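Long-range contacts in hemolysin-related protein (Vibrio cholerae serotype O1, PDB 6MLT), which is a secreted component of the biofilm matrix that binds calcium and probably supports adhesion through carbohydrate binding: residues S28-M32 with N551-F555; A514-G518 with S548-H552. All coordinates share one frame; numbering follows the deposited sequence.

Contact 1. Residues S28-M32 with N551-F555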
loop_
_atom_site.group_PDB
_atom_site.type_symbol
_atom_site.label_atom_id
_atom_site.label_comp_id
_atom_site.label_asym_id
_atom_site.label_seq_id
_atom_site.Cartn_x
_atom_site.Cartn_y
_atom_site.Cartn_z
ATOM N N SER A 28 -25.235 -8.938 23.847
ATOM C CA SER A 28 -24.586 -8.657 22.565
ATOM C C SER A 28 -23.112 -8.416 22.851
ATOM O O SER A 28 -22.670 -7.281 23.034
ATOM C CB SER A 28 -25.234 -7.458 21.883
ATOM O OG SER A 28 -24.621 -7.179 20.635
ATOM N N ASN A 29 -22.336 -9.500 22.905
ATOM C CA ASN A 29 -20.954 -9.385 23.356
ATOM C C ASN A 29 -19.986 -10.223 22.524
ATOM O O ASN A 29 -18.858 -10.465 22.968
ATOM C CB ASN A 29 -20.845 -9.793 24.828
ATOM C CG ASN A 29 -21.334 -11.198 25.071
ATOM O OD1 ASN A 29 -21.644 -11.927 24.131
ATOM N ND2 ASN A 29 -21.398 -11.591 26.333
ATOM N N GLN A 30 -20.398 -10.673 21.342
ATOM C CA GLN A 30 -19.553 -11.425 20.420
ATOM C C GLN A 30 -19.112 -10.506 19.289
ATOM O O GLN A 30 -19.884 -9.650 18.847
ATOM C CB GLN A 30 -20.313 -12.617 19.830
ATOM C CG GLN A 30 -21.017 -13.512 20.844
ATOM C CD GLN A 30 -20.052 -14.415 21.591
ATOM O OE1 GLN A 30 -19.212 -15.078 20.987
ATOM N NE2 GLN A 30 -20.167 -14.440 22.912
ATOM N N VAL A 31 -17.883 -10.685 18.810
ATOM C CA VAL A 31 -17.366 -9.862 17.717
ATOM C C VAL A 31 -16.664 -10.763 16.711
ATOM O O VAL A 31 -15.871 -11.633 17.088
ATOM C CB VAL A 31 -16.418 -8.759 18.228
ATOM C CG1 VAL A 31 -16.041 -7.822 17.101
ATOM C CG2 VAL A 31 -17.078 -7.975 19.357
ATOM N N MET A 32 -16.963 -10.560 15.421
ATOM C CA MET A 32 -16.362 -11.376 14.370
ATOM C C MET A 32 -16.108 -10.560 13.104
ATOM O O MET A 32 -16.083 -11.117 12.001
ATOM C CB MET A 32 -17.252 -12.603 14.079
ATOM C CG MET A 32 -16.553 -13.719 13.297
ATOM S SD MET A 32 -17.248 -15.363 13.634
ATOM C CE MET A 32 -18.990 -15.088 13.278
ATOM N N ASN A 551 -12.836 -17.094 24.366
ATOM C CA ASN A 551 -13.135 -15.759 24.863
ATOM C C ASN A 551 -14.072 -15.058 23.889
ATOM O O ASN A 551 -14.379 -15.572 22.809
ATOM C CB ASN A 551 -11.845 -14.956 25.086
ATOM C CG ASN A 551 -11.015 -14.793 23.814
ATOM O OD1 ASN A 551 -11.029 -15.647 22.933
ATOM N ND2 ASN A 551 -10.286 -13.689 23.723
ATOM N N HIS A 552 -14.555 -13.886 24.301
ATOM C CA HIS A 552 -15.433 -13.084 23.463
ATOM C C HIS A 552 -15.226 -11.610 23.775
ATOM O O HIS A 552 -14.991 -11.237 24.923
ATOM C CB HIS A 552 -16.909 -13.461 23.656
ATOM C CG HIS A 552 -17.416 -13.247 25.054
ATOM N ND1 HIS A 552 -17.444 -14.252 25.998
ATOM C CD2 HIS A 552 -17.951 -12.155 25.652
ATOM C CE1 HIS A 552 -17.963 -13.784 27.121
ATOM N NE2 HIS A 552 -18.274 -12.513 26.938
ATOM N N GLY A 553 -15.318 -10.778 22.735
ATOM C CA GLY A 553 -15.254 -9.333 22.867
ATOM C C GLY A 553 -14.078 -8.764 22.096
ATOM O O GLY A 553 -13.831 -9.140 20.944
ATOM N N VAL A 554 -13.356 -7.856 22.742
ATOM C CA VAL A 554 -12.217 -7.160 22.145
ATOM C C VAL A 554 -11.062 -7.238 23.130
ATOM O O VAL A 554 -11.227 -6.909 24.312
ATOM C CB VAL A 554 -12.548 -5.693 21.812
ATOM C CG1 VAL A 554 -11.338 -4.995 21.186
ATOM C CG2 VAL A 554 -13.749 -5.613 20.879
ATOM N N PHE A 555 -9.900 -7.645 22.639
ATOM C CA PHE A 555 -8.724 -7.848 23.470
ATOM C C PHE A 555 -7.565 -7.081 22.860
ATOM O O PHE A 555 -7.281 -7.219 21.666
ATOM C CB PHE A 555 -8.416 -9.345 23.612
ATOM C CG PHE A 555 -9.464 -10.077 24.397
ATOM C CD1 PHE A 555 -10.697 -10.350 23.834
ATOM C CD2 PHE A 555 -9.244 -10.427 25.714
ATOM C CE1 PHE A 555 -11.685 -10.985 24.570
ATOM C CE2 PHE A 555 -10.228 -11.059 26.449
ATOM C CZ PHE A 555 -11.445 -11.337 25.874
#

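Contact 2. Residues A514-G518 with S548-H552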
loop_
_atom_site.group_PDB
_atom_site.type_symbol
_atom_site.label_atom_id
_atom_site.label_comp_id
_atom_site.label_asym_id
_atom_site.label_seq_id
_atom_site.Cartn_x
_atom_site.Cartn_y
_atom_site.Cartn_z
ATOM N N ALA A 514 -3.997 -16.847 22.895
ATOM C CA ALA A 514 -5.277 -17.539 22.887
ATOM C C ALA A 514 -6.390 -16.551 22.552
ATOM O O ALA A 514 -6.565 -15.545 23.248
ATOM C CB ALA A 514 -5.531 -18.198 24.242
ATOM N N ASN A 515 -7.138 -16.844 21.493
ATOM C CA ASN A 515 -8.176 -15.942 20.998
ATOM C C ASN A 515 -9.043 -16.733 20.033
ATOM O O ASN A 515 -8.545 -17.201 19.003
ATOM C CB ASN A 515 -7.550 -14.727 20.309
ATOM C CG ASN A 515 -8.553 -13.621 20.029
ATOM O OD1 ASN A 515 -8.999 -12.927 20.941
ATOM N ND2 ASN A 515 -8.894 -13.442 18.758
ATOM N N SER A 516 -10.324 -16.899 20.362
ATOM C CA SER A 516 -11.190 -17.798 19.611
ATOM C C SER A 516 -12.113 -17.039 18.665
ATOM O O SER A 516 -12.462 -15.877 18.894
ATOM C CB SER A 516 -12.034 -18.665 20.546
ATOM O OG SER A 516 -12.828 -17.886 21.427
ATOM N N SER A 517 -12.519 -17.731 17.601
ATOM C CA SER A 517 -13.490 -17.198 16.655
ATOM C C SER A 517 -14.041 -18.319 15.787
ATOM O O SER A 517 -13.301 -19.234 15.398
ATOM C CB SER A 517 -12.866 -16.114 15.766
ATOM O OG SER A 517 -13.829 -15.622 14.841
ATOM N N GLY A 518 -15.339 -18.242 15.479
ATOM C CA GLY A 518 -15.882 -19.050 14.399
ATOM C C GLY A 518 -15.226 -18.739 13.070
ATOM O O GLY A 518 -15.195 -19.598 12.180
ATOM N N SER A 548 -14.699 -23.274 19.106
ATOM C CA SER A 548 -13.901 -22.054 19.231
ATOM C C SER A 548 -14.424 -21.286 20.448
ATOM O O SER A 548 -14.979 -20.192 20.360
ATOM C CB SER A 548 -13.946 -21.211 17.954
ATOM O OG SER A 548 -15.271 -21.013 17.494
ATOM N N GLN A 549 -14.213 -21.867 21.629
ATOM C CA GLN A 549 -14.823 -21.386 22.866
ATOM C C GLN A 549 -13.720 -21.028 23.859
ATOM O O GLN A 549 -13.429 -21.785 24.786
ATOM C CB GLN A 549 -15.771 -22.463 23.417
ATOM C CG GLN A 549 -16.890 -21.926 24.282
ATOM C CD GLN A 549 -18.122 -22.806 24.230
ATOM O OE1 GLN A 549 -18.107 -23.934 24.716
ATOM N NE2 GLN A 549 -19.196 -22.299 23.624
ATOM N N VAL A 550 -13.104 -19.863 23.659
ATOM C CA VAL A 550 -12.051 -19.388 24.552
ATOM C C VAL A 550 -12.480 -18.075 25.194
ATOM O O VAL A 550 -12.471 -17.940 26.423
ATOM C CB VAL A 550 -10.719 -19.203 23.807
ATOM C CG1 VAL A 550 -9.661 -18.582 24.737
ATOM C CG2 VAL A 550 -10.230 -20.532 23.255
ATOM N N ASN A 551 -12.836 -17.094 24.366
ATOM C CA ASN A 551 -13.135 -15.759 24.863
ATOM C C ASN A 551 -14.072 -15.058 23.889
ATOM O O ASN A 551 -14.379 -15.572 22.809
ATOM C CB ASN A 551 -11.845 -14.956 25.086
ATOM C CG ASN A 551 -11.015 -14.793 23.814
ATOM O OD1 ASN A 551 -11.029 -15.647 22.933
ATOM N ND2 ASN A 551 -10.286 -13.689 23.723
ATOM N N HIS A 552 -14.555 -13.886 24.301
ATOM C CA HIS A 552 -15.433 -13.084 23.463
ATOM C C HIS A 552 -15.226 -11.610 23.775
ATOM O O HIS A 552 -14.991 -11.237 24.923
ATOM C CB HIS A 552 -16.909 -13.461 23.656
ATOM C CG HIS A 552 -17.416 -13.247 25.054
ATOM N ND1 HIS A 552 -17.444 -14.252 25.998
ATOM C CD2 HIS A 552 -17.951 -12.155 25.652
ATOM C CE1 HIS A 552 -17.963 -13.784 27.121
ATOM N NE2 HIS A 552 -18.274 -12.513 26.938
#

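Contact 1. Residues S28-M32 with N551-F555
Q30 NE2 packs against H552 CB and is steadied from within its own segment by a bond to N29 OD1, 3.2 Å long with an N-H...O angle of 152°. The donor sits above the N29 carbonyl plane rather than on a lone pair. The contact joins two neighbouring blades of the beta-propeller. Strand 28-30 belongs to the blade built around 56-63. Strand 553-559 belongs to the blade that strand 13-19 completes from the other end of the chain, the closure often called velcro in propellers. N29 and Q30 both face F62, which makes a classic beta bulge. N29 points toward 551-555. N29 O meets the edge of the imidazole, near its plane, at 3.3 Å from H552 CD2. The N29 amide reaches the same ring further out. N29 ND2 is 3.3 Å from H552 NE2, but the angle is too poor for a hydrogen bond. This amide and the ring are turned 41° apart. H552 CG stands between its backbone N and carbonyl carbon (chi1 61°), which brings the ring up beside N29. The Q30 chain leaves away from H552 but bends at chi2, and only its amide end returns over the H552 CB. D543 bonds to H552 and Q30: its OD2 to H552 ND1 and its N to Q30 OE1. No hydrogen bond crosses between the two segments. N29 O is 3.6 Å from G553 N, and that pair is not bonded. Both backbones instead bond to A541 of strand 536-541, through V31 and G553. Beyond this, V31 CB rests on the backbone, 3.8 Å from G553 O, and V31 CG2 touches V554 CG2 at 4.4 Å, the one apolar side-chain pair.

Contact 2. Residues A514-G518 with S548-H552
S516 OG accepts two consecutive backbone N-H groups, from V550 and from N551, each at 3.0 Å. The N551 bond is the straighter one, at 171°. The same hydroxyl is also bonded to the carbonyl O of N542, so three groups grip it in a buried place. S516 OG stands between its own backbone N and carbonyl carbon (chi1 58°), which turns it into the bend of the 548-552 loop. N551 answers with its side chain. Its OD1 takes the S516 N-H at 2.9 Å, in the carbonyl plane. Its ND2 donates to N515 OD1 at 3.2 Å, coming from above the N515 carbonyl plane. The two amides cross at about a right angle, with planes 77° apart. Both ends of the N551 amide are thus bonded to consecutive residues of 514-518, which fixes its rotation. Packing is also close beside S548. Its CB lies 3.3 Å from S517 O, and S516 CB lies 3.3 Å from S548 O. The S548 hydroxyl is bonded to R496 NH2, and R496 NE also holds S517 O. The looser part is at the exposed end, where A514 and V550 meet. There A514 CB and V550 CG1 are 4.2 Å apart, a light apolar touch. Q549 is exposed too and points away from 514-518. The contact ties two loops of the propeller without regular strand pairing. Segment 514-518 follows strand 509-514, the outer strand of one blade, and leads toward 525-527 of the next. Segment 548-552 runs into strand 553-559 of that next blade. N515 and N551 both rest on A541 of strand 536-541, which pairs with 553-559 and 525-527.

Contacts 1 and 2 share N551 and H552, and their centres are about 9 Å apart. N551 works toward 514-518, while H552 turns the other way toward N29 and Q30. The blade of strands 13-19, 525-527, 536-541 and 553-559 thus meets the 28-94 blade through contact 1, by packing, and the 478-514 blade through contact 2, by hydrogen bonds. The pair N542 and D543 links the two: N542 bonds V31, S516 and G518, and D543 bonds Q30, H552 and Q549. M32 SD also lies 3.6 Å from S517 OG. Contact 2 lies away from the metal sites. In contact 1 the V554 side chain is about 14 Å from a bound calcium ion and about 10 Å from the side chain of D56, a calcium ligand.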